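Local coordinates for pathogenicity island protein (Staphylococcus aureus subsp. aureus, PDB 3HL6) that is of unknown function but is encoded on a pathogenicity island of the bacterium, at residues T150-N155 with E182-E187. Numbering follows the deposited sequence.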
loop_
_atom_site.group_PDB
_atom_site.type_symbol
_atom_site.label_atom_id
_atom_site.label_comp_id
_atom_site.label_asym_id
_atom_site.label_seq_id
_atom_site.Cartn_x
_atom_site.Cartn_y
_atom_site.Cartn_z
ATOM N N THR B 150 -10.009 10.442 22.751
ATOM C CA THR B 150 -9.575 10.735 24.142
ATOM C C THR B 150 -8.402 9.891 24.696
ATOM O O THR B 150 -7.881 10.177 25.772
ATOM C CB THR B 150 -10.788 10.697 25.111
ATOM O OG1 THR B 150 -11.643 11.815 24.831
ATOM C CG2 THR B 150 -10.347 10.753 26.569
ATOM N N ASP B 151 -7.997 8.859 23.951
ATOM C CA ASP B 151 -6.832 8.034 24.282
ATOM C C ASP B 151 -5.556 8.580 23.632
ATOM O O ASP B 151 -5.392 8.540 22.415
ATOM C CB ASP B 151 -7.087 6.605 23.814
ATOM C CG ASP B 151 -6.008 5.649 24.237
ATOM O OD1 ASP B 151 -5.072 6.054 24.953
ATOM O OD2 ASP B 151 -6.091 4.475 23.845
ATOM N N VAL B 152 -4.652 9.094 24.454
ATOM C CA VAL B 152 -3.489 9.812 23.949
ATOM C C VAL B 152 -2.619 8.957 23.017
ATOM O O VAL B 152 -2.199 9.425 21.954
ATOM C CB VAL B 152 -2.652 10.399 25.108
ATOM C CG1 VAL B 152 -1.224 10.703 24.671
ATOM C CG2 VAL B 152 -3.312 11.645 25.628
ATOM N N ILE B 153 -2.358 7.710 23.414
ATOM C CA ILE B 153 -1.459 6.848 22.657
ATOM C C ILE B 153 -2.065 6.515 21.310
ATOM O O ILE B 153 -1.366 6.556 20.294
ATOM C CB ILE B 153 -1.140 5.533 23.396
ATOM C CG1 ILE B 153 -0.651 5.796 24.824
ATOM C CG2 ILE B 153 -0.104 4.741 22.645
ATOM C CD1 ILE B 153 0.823 6.063 24.920
ATOM N N ALA B 154 -3.361 6.187 21.294
ATOM C CA ALA B 154 -4.064 5.832 20.065
ATOM C C ALA B 154 -4.000 6.984 19.090
ATOM O O ALA B 154 -3.738 6.811 17.919
ATOM C CB ALA B 154 -5.521 5.497 20.362
ATOM N N ASN B 155 -4.271 8.174 19.592
ATOM C CA ASN B 155 -4.173 9.387 18.810
ATOM C C ASN B 155 -2.783 9.617 18.192
ATOM O O ASN B 155 -2.651 9.858 17.004
ATOM C CB ASN B 155 -4.546 10.551 19.712
ATOM C CG ASN B 155 -5.992 10.860 19.643
ATOM O OD1 ASN B 155 -6.481 11.185 18.562
ATOM N ND2 ASN B 155 -6.723 10.736 20.780
ATOM N N GLU B 182 7.268 13.918 22.762
ATOM C CA GLU B 182 8.090 14.204 23.929
ATOM C C GLU B 182 7.286 14.207 25.223
ATOM O O GLU B 182 7.625 13.520 26.196
ATOM C CB GLU B 182 8.817 15.542 23.778
ATOM C CG GLU B 182 9.774 15.802 24.919
ATOM C CD GLU B 182 10.519 17.128 24.790
ATOM O OE1 GLU B 182 10.292 17.878 23.804
ATOM O OE2 GLU B 182 11.333 17.421 25.698
ATOM N N PHE B 183 6.228 15.004 25.226
ATOM C CA PHE B 183 5.372 15.160 26.384
ATOM C C PHE B 183 4.994 13.839 27.024
ATOM O O PHE B 183 4.841 13.743 28.237
ATOM C CB PHE B 183 4.121 15.900 25.963
ATOM C CG PHE B 183 3.110 16.073 27.055
ATOM C CD1 PHE B 183 1.901 15.369 27.022
ATOM C CD2 PHE B 183 3.328 16.973 28.088
ATOM C CE1 PHE B 183 0.945 15.550 28.007
ATOM C CE2 PHE B 183 2.369 17.153 29.087
ATOM C CZ PHE B 183 1.174 16.441 29.046
ATOM N N VAL B 184 4.838 12.810 26.210
ATOM C CA VAL B 184 4.363 11.544 26.727
ATOM C C VAL B 184 5.449 10.605 27.275
ATOM O O VAL B 184 5.151 9.730 28.089
ATOM C CB VAL B 184 3.480 10.834 25.690
ATOM C CG1 VAL B 184 3.277 9.397 26.081
ATOM C CG2 VAL B 184 2.151 11.557 25.585
ATOM N N GLN B 185 6.692 10.778 26.837
ATOM C CA GLN B 185 7.826 10.187 27.543
ATOM C C GLN B 185 7.877 10.795 28.939
ATOM O O GLN B 185 8.261 11.954 29.100
ATOM C CB GLN B 185 9.142 10.472 26.816
ATOM C CG GLN B 185 9.118 10.235 25.311
ATOM C CD GLN B 185 8.650 8.845 24.952
ATOM O OE1 GLN B 185 9.020 7.873 25.608
ATOM N NE2 GLN B 185 7.825 8.740 23.908
ATOM N N ASP B 186 7.459 10.055 29.956
ATOM C CA ASP B 186 6.932 10.749 31.141
ATOM C C ASP B 186 7.958 11.535 31.943
ATOM O O ASP B 186 9.061 11.044 32.253
ATOM C CB ASP B 186 6.169 9.801 32.057
ATOM C CG ASP B 186 4.694 10.119 32.100
ATOM O OD1 ASP B 186 4.316 11.246 31.658
ATOM O OD2 ASP B 186 3.927 9.243 32.573
ATOM N N GLU B 187 7.575 12.769 32.273
ATOM C CA GLU B 187 8.155 13.473 33.401
ATOM C C GLU B 187 7.310 13.238 34.657
ATOM O O GLU B 187 7.400 14.020 35.625
ATOM C CB GLU B 187 8.210 14.968 33.112
ATOM C CG GLU B 187 8.887 15.334 31.802
ATOM C CD GLU B 187 9.032 16.840 31.632
ATOM O OE1 GLU B 187 8.861 17.578 32.638
ATOM O OE2 GLU B 187 9.321 17.287 30.496
#
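Val152 and Val184 both hold CG1 anti to the backbone N, with chi1 at 160° and 166°, yet they meet through different branches: Val152 offers CG1 and Val184 offers CG2, the methyl beside its own backbone N. These two carbons, Val152 CG1 and Val184 CG2, lie 3.6 Å apart, while the side chains pass alongside each other in opposite senses. The other branch of Val184 serves a second neighbour. Ile153 leaves its backbone across the line to the other helix, but chi1 of -52° brings CD1 to 4.3 Å from Val184 CG1, a looser touch. Val184 is thus shared by two consecutive residues of the first helical turn after the N-cap residue Asp151. No hydrogen bond crosses the contact, and the small interface, 93 Å², rests on apolar side chains. Within 150-155 the turn is closed by Asn155 N, 3.1 Å from Asp151 O, and the same carbonyl receives a weak bond from Asn155 ND2. Next along the chain, Gln185 is hydrogen-bonded to the backbone of Arg65 and Gln66, near strand 68-71. The contact therefore packs the start of helix 152-163 against the end of helix 171-184, with helix 112-121 touching both segments and helix 191-208 packing on Phe183.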